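Local atomic coordinates of phosphoribosylaminoimidazole-succinocarboxamide synthase (Thermotoga maritima, PDB entry 1KUT), a protein that catalyses the ATP-driven joining of L-aspartate to carboxyaminoimidazole ribonucleotide, forming SAICAR in de novo purine biosynthesis. Residues Cys43-Thr47 against Glu186-Asp190; Leu50-Leu54 against Ala154-Phe159. One frame throughout, in Å; residues are numbered along the deposited sequence.

Both contacts are buried, and both rest on helix 39-55. In contact 1 residues 43-47 of that helix meet a loop between strands 181-183 and 192-196, its centre about 7 Å from the centre of the chain. Contact 2 lies further out, its centre about 12 Å from that of the chain, where residues 50-54 cross helix 138-160. Their chemistry follows the partner: the irregular loop offers backbone N-H and C=O groups, and threonines answer them, whereas the second helix offers leucine and phenylalanine side chains, with one tyrosine-to-carbonyl bond among them. Ile187 links the two, its CD1 packing 3.7 Å from Leu54 CD2. Along the chain, contact 2 is nested within the loop that contact 1 closes.

Contact 1: residues Cys43-Thr47 against Glu186-Asp190; sequences CAETT and EISPD
Thr47 OG1, which accepts the N-H of Ile187, also caps one face of the Cys43 carbonyl, while Thr47 N takes the opposite face as the ordinary helix bond. Thr47 OG1 donates to Cys43 O at 2.7 Å, 38° out of the carbonyl plane. It can do this because it sits anti to the carbonyl carbon of its own residue, beside the backbone N (chi1 -65°). The bond from Ile187 N to Thr47 OG1, 3.3 Å long, is almost straight (172° at the hydrogen). With a valine at this position, Ile187 N-H would probably be left without its acceptor and Cys43 O without its second donor. From the preceding residue, Thr46 OG1 gives a weak bond to Ile187 O at 3.2 Å. Ser188 CB lies 3.7 Å from Cys43 SG, and the serine hydroxyl bonds to Glu186 OE2, modelled so short that its length is doubtful. Lys8 makes a salt bridge with the other oxygen, OE1, and helix 214-229 covers Cys43 and Pro189 through Tyr217. The side of helix 39-55 is thus held to the loop leading into strand 192-196. Thr47 takes the N-H of Ile187 and Thr46 weakly serves its C=O, so the backbone of this irregular, buried segment finds partners on the helix.

Contact 2: residues Leu50-Leu54 against Ala154-Phe159; sequences LMKYL and ALKEFF
Tyr53 and Phe158 meet as an inclined edge-to-face pair, the edge of Phe158 directed at the tyrosine ring. Their planes stand at 54° and their centroids 4.6 Å apart, with Phe158 CD1 lying over the centre of the Tyr53 face. Each side chain leaves its helix with CG anti to the backbone N (chi1 167° for Tyr53), and the two slide past one another in opposite directions. That path carries the phenol to the backbone of the other helix: Tyr53 OH donates to Ala154 O at 3.2 Å, tilted from the carbonyl plane. Phe158 N, in the regular helix bond, reaches the same oxygen from the opposite face, so Ala154 O accepts twice.

The two helices cross steeply, their local N-to-C directions 117° apart and their axes 11.0 Å apart at closest approach. Helix 138-160 also packs on the antiparallel sheet that includes strands 164-175 and 192-196: Leu155 touches Ile169 and Tyr171 of the first, and Phe159 touches Leu194 of the second. Helix 39-55 reaches the same sheet through Leu50, which touches Phe192 of strand 192-196, while helix 214-229 adds Leu227 against Phe158 and Cys224 against Leu50.

Beside the aromatic pair the leucines interlock. Leu155 runs at about a right angle to both Leu50 and Leu54, and its CD2 branch touches both, 4.1 Å from Leu50 CG and 3.6 Å from Leu54 CD1. Leu50 in turn crosses Phe158 at about a right angle, its CD1 methyl 3.6 Å from Phe158 CE2. The same methyl meets the next ring obliquely, Leu50 CD1 lying 4.3 Å from Phe159 CZ, while Phe158 CD2 sits over one face of Phe159, toward the rim.

Contact 1: residues Cys43-Thr47 against Glu186-Asp190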
loop_
_atom_site.group_PDB
_atom_site.type_symbol
_atom_site.label_atom_id
_atom_site.label_comp_id
_atom_site.label_asym_id
_atom_site.label_seq_id
_atom_site.Cartn_x
_atom_site.Cartn_y
_atom_site.Cartn_z
ATOM N N CYS B 43 -2.466 -14.854 26.733
ATOM C CA CYS B 43 -1.775 -14.576 25.480
ATOM C C CYS B 43 -0.318 -15.053 25.503
ATOM O O CYS B 43 0.182 -15.590 24.515
ATOM C CB CYS B 43 -1.864 -13.076 25.161
ATOM S SG CYS B 43 -3.553 -12.534 24.640
ATOM N N ALA B 44 0.353 -14.878 26.635
ATOM C CA ALA B 44 1.734 -15.310 26.761
ATOM C C ALA B 44 1.806 -16.800 26.478
ATOM O O ALA B 44 2.621 -17.249 25.673
ATOM C CB ALA B 44 2.268 -15.011 28.172
ATOM N N GLU B 45 0.939 -17.571 27.121
ATOM C CA GLU B 45 0.963 -19.014 26.911
ATOM C C GLU B 45 0.539 -19.486 25.516
ATOM O O GLU B 45 1.143 -20.408 24.973
ATOM C CB GLU B 45 0.131 -19.724 27.975
ATOM C CG GLU B 45 0.148 -21.225 27.842
ATOM C CD GLU B 45 -0.680 -21.904 28.918
ATOM O OE1 GLU B 45 -0.788 -23.156 28.879
ATOM O OE2 GLU B 45 -1.218 -21.178 29.802
ATOM N N THR B 46 -0.486 -18.890 24.912
ATOM C CA THR B 46 -0.849 -19.362 23.581
ATOM C C THR B 46 0.257 -18.950 22.598
ATOM O O THR B 46 0.527 -19.650 21.638
ATOM C CB THR B 46 -2.272 -18.881 23.130
ATOM O OG1 THR B 46 -2.179 -17.770 22.242
ATOM C CG2 THR B 46 -3.110 -18.507 24.332
ATOM N N THR B 47 0.933 -17.841 22.861
ATOM C CA THR B 47 2.040 -17.428 21.996
ATOM C C THR B 47 3.144 -18.486 22.064
ATOM O O THR B 47 3.633 -18.947 21.032
ATOM C CB THR B 47 2.645 -16.071 22.448
ATOM O OG1 THR B 47 1.668 -15.040 22.285
ATOM C CG2 THR B 47 3.887 -15.716 21.619
ATOM N N GLU B 186 4.067 -11.448 19.057
ATOM C CA GLU B 186 3.296 -12.539 19.643
ATOM C C GLU B 186 2.380 -13.248 18.640
ATOM O O GLU B 186 2.430 -12.987 17.431
ATOM C CB GLU B 186 2.454 -11.995 20.802
ATOM C CG GLU B 186 1.293 -11.067 20.380
ATOM C CD GLU B 186 0.472 -10.534 21.569
ATOM O OE1 GLU B 186 0.889 -9.535 22.205
ATOM O OE2 GLU B 186 -0.587 -11.122 21.879
ATOM N N ILE B 187 1.551 -14.152 19.157
ATOM C CA ILE B 187 0.599 -14.885 18.344
ATOM C C ILE B 187 -0.583 -15.249 19.227
ATOM O O ILE B 187 -0.592 -16.296 19.878
ATOM C CB ILE B 187 1.188 -16.183 17.765
ATOM C CG1 ILE B 187 2.440 -15.898 16.944
ATOM C CG2 ILE B 187 0.179 -16.812 16.841
ATOM C CD1 ILE B 187 3.033 -17.153 16.306
ATOM N N SER B 188 -1.597 -14.389 19.246
ATOM C CA SER B 188 -2.763 -14.647 20.076
ATOM C C SER B 188 -3.973 -13.996 19.449
ATOM O O SER B 188 -3.871 -13.405 18.379
ATOM C CB SER B 188 -2.538 -14.059 21.466
ATOM O OG SER B 188 -2.457 -12.639 21.381
ATOM N N PRO B 189 -5.145 -14.109 20.106
ATOM C CA PRO B 189 -6.362 -13.496 19.565
ATOM C C PRO B 189 -6.149 -12.028 19.258
ATOM O O PRO B 189 -6.884 -11.440 18.469
ATOM C CB PRO B 189 -7.388 -13.745 20.667
ATOM C CG PRO B 189 -7.003 -15.141 21.118
ATOM C CD PRO B 189 -5.475 -15.013 21.225
ATOM N N ASP B 190 -5.135 -11.427 19.873
ATOM C CA ASP B 190 -4.844 -10.022 19.603
ATOM C C ASP B 190 -4.242 -9.817 18.199
ATOM O O ASP B 190 -4.317 -8.723 17.650
ATOM C CB ASP B 190 -3.848 -9.467 20.625
ATOM C CG ASP B 190 -4.492 -9.082 21.939
ATOM O OD1 ASP B 190 -3.800 -8.451 22.762
ATOM O OD2 ASP B 190 -5.671 -9.402 22.164
#

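Contact 2: residues Leu50-Leu54 against Ala154-Phe159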
loop_
_atom_site.group_PDB
_atom_site.type_symbol
_atom_site.label_atom_id
_atom_site.label_comp_id
_atom_site.label_asym_id
_atom_site.label_seq_id
_atom_site.Cartn_x
_atom_site.Cartn_y
_atom_site.Cartn_z
ATOM N N LEU B 50 2.048 -21.816 20.264
ATOM C CA LEU B 50 2.119 -21.638 18.823
ATOM C C LEU B 50 3.574 -21.514 18.305
ATOM O O LEU B 50 3.968 -22.233 17.387
ATOM C CB LEU B 50 1.286 -20.416 18.419
ATOM C CG LEU B 50 -0.214 -20.583 18.099
ATOM C CD1 LEU B 50 -0.722 -21.984 18.448
ATOM C CD2 LEU B 50 -1.013 -19.498 18.814
HETATM N N MSE B 51 4.375 -20.633 18.899
HETATM C CA MSE B 51 5.766 -20.435 18.455
HETATM C C MSE B 51 6.667 -21.652 18.618
HETATM O O MSE B 51 7.608 -21.848 17.837
HETATM C CB MSE B 51 6.395 -19.255 19.186
HETATM C CG MSE B 51 5.758 -17.936 18.851
HETATM SE SE MSE B 51 6.983 -16.521 19.298
HETATM C CE MSE B 51 7.047 -16.692 21.196
ATOM N N LYS B 52 6.388 -22.454 19.643
ATOM C CA LYS B 52 7.136 -23.684 19.893
ATOM C C LYS B 52 6.846 -24.622 18.711
ATOM O O LYS B 52 7.753 -25.210 18.118
ATOM C CB LYS B 52 6.659 -24.320 21.204
ATOM C CG LYS B 52 7.432 -25.557 21.635
ATOM C CD LYS B 52 8.878 -25.208 21.985
ATOM C CE LYS B 52 9.650 -26.438 22.455
ATOM N NZ LYS B 52 11.127 -26.183 22.474
ATOM N N TYR B 53 5.569 -24.735 18.366
ATOM C CA TYR B 53 5.123 -25.565 17.247
ATOM C C TYR B 53 5.825 -25.160 15.951
ATOM O O TYR B 53 6.239 -26.003 15.163
ATOM C CB TYR B 53 3.613 -25.398 17.082
ATOM C CG TYR B 53 3.032 -25.940 15.799
ATOM C CD1 TYR B 53 2.863 -27.315 15.604
ATOM C CD2 TYR B 53 2.603 -25.071 14.795
ATOM C CE1 TYR B 53 2.267 -27.812 14.433
ATOM C CE2 TYR B 53 2.019 -25.546 13.632
ATOM C CZ TYR B 53 1.848 -26.919 13.453
ATOM O OH TYR B 53 1.254 -27.379 12.292
ATOM N N LEU B 54 5.918 -23.854 15.738
ATOM C CA LEU B 54 6.550 -23.267 14.566
ATOM C C LEU B 54 8.064 -23.522 14.528
ATOM O O LEU B 54 8.614 -23.920 13.491
ATOM C CB LEU B 54 6.296 -21.756 14.571
ATOM C CG LEU B 54 5.149 -21.124 13.762
ATOM C CD1 LEU B 54 3.976 -22.068 13.658
ATOM C CD2 LEU B 54 4.755 -19.797 14.421
ATOM N N ALA B 154 1.300 -23.034 8.048
ATOM C CA ALA B 154 1.584 -23.977 9.130
ATOM C C ALA B 154 0.559 -23.816 10.243
ATOM O O ALA B 154 0.084 -24.807 10.802
ATOM C CB ALA B 154 2.970 -23.734 9.683
ATOM N N LEU B 155 0.218 -22.566 10.565
ATOM C CA LEU B 155 -0.752 -22.275 11.621
ATOM C C LEU B 155 -2.157 -22.636 11.177
ATOM O O LEU B 155 -2.989 -23.075 11.977
ATOM C CB LEU B 155 -0.705 -20.793 12.014
ATOM C CG LEU B 155 0.473 -20.347 12.866
ATOM C CD1 LEU B 155 0.329 -18.872 13.222
ATOM C CD2 LEU B 155 0.506 -21.200 14.132
ATOM N N LYS B 156 -2.420 -22.435 9.894
ATOM C CA LYS B 156 -3.721 -22.763 9.335
ATOM C C LYS B 156 -3.998 -24.264 9.482
ATOM O O LYS B 156 -5.110 -24.675 9.814
ATOM C CB LYS B 156 -3.758 -22.372 7.858
ATOM C CG LYS B 156 -4.884 -23.044 7.077
ATOM C CD LYS B 156 -4.735 -22.856 5.576
ATOM C CE LYS B 156 -5.752 -23.713 4.842
ATOM N NZ LYS B 156 -5.600 -25.140 5.273
ATOM N N GLU B 157 -2.984 -25.081 9.228
ATOM C CA GLU B 157 -3.131 -26.534 9.325
ATOM C C GLU B 157 -3.261 -26.957 10.783
ATOM O O GLU B 157 -3.886 -27.976 11.110
ATOM C CB GLU B 157 -1.925 -27.215 8.674
ATOM C CG GLU B 157 -1.722 -26.768 7.241
ATOM C CD GLU B 157 -0.308 -27.007 6.739
ATOM O OE1 GLU B 157 0.648 -26.648 7.469
ATOM O OE2 GLU B 157 -0.148 -27.539 5.615
ATOM N N PHE B 158 -2.669 -26.152 11.651
ATOM C CA PHE B 158 -2.705 -26.385 13.083
ATOM C C PHE B 158 -4.140 -26.303 13.612
ATOM O O PHE B 158 -4.659 -27.273 14.170
ATOM C CB PHE B 158 -1.848 -25.336 13.786
ATOM C CG PHE B 158 -1.745 -25.541 15.256
ATOM C CD1 PHE B 158 -0.883 -26.502 15.775
ATOM C CD2 PHE B 158 -2.529 -24.795 16.129
ATOM C CE1 PHE B 158 -0.800 -26.716 17.150
ATOM C CE2 PHE B 158 -2.460 -24.999 17.502
ATOM C CZ PHE B 158 -1.593 -25.961 18.017
ATOM N N PHE B 159 -4.772 -25.143 13.435
ATOM C CA PHE B 159 -6.143 -24.920 13.904
ATOM C C PHE B 159 -7.144 -25.773 13.150
ATOM O O PHE B 159 -8.260 -26.016 13.619
ATOM C CB PHE B 159 -6.526 -23.451 13.744
ATOM C CG PHE B 159 -5.716 -22.530 14.589
ATOM C CD1 PHE B 159 -5.788 -22.602 15.976
ATOM C CD2 PHE B 159 -4.854 -21.606 14.003
ATOM C CE1 PHE B 159 -5.007 -21.763 16.776
ATOM C CE2 PHE B 159 -4.070 -20.765 14.791
ATOM C CZ PHE B 159 -4.147 -20.844 16.181
#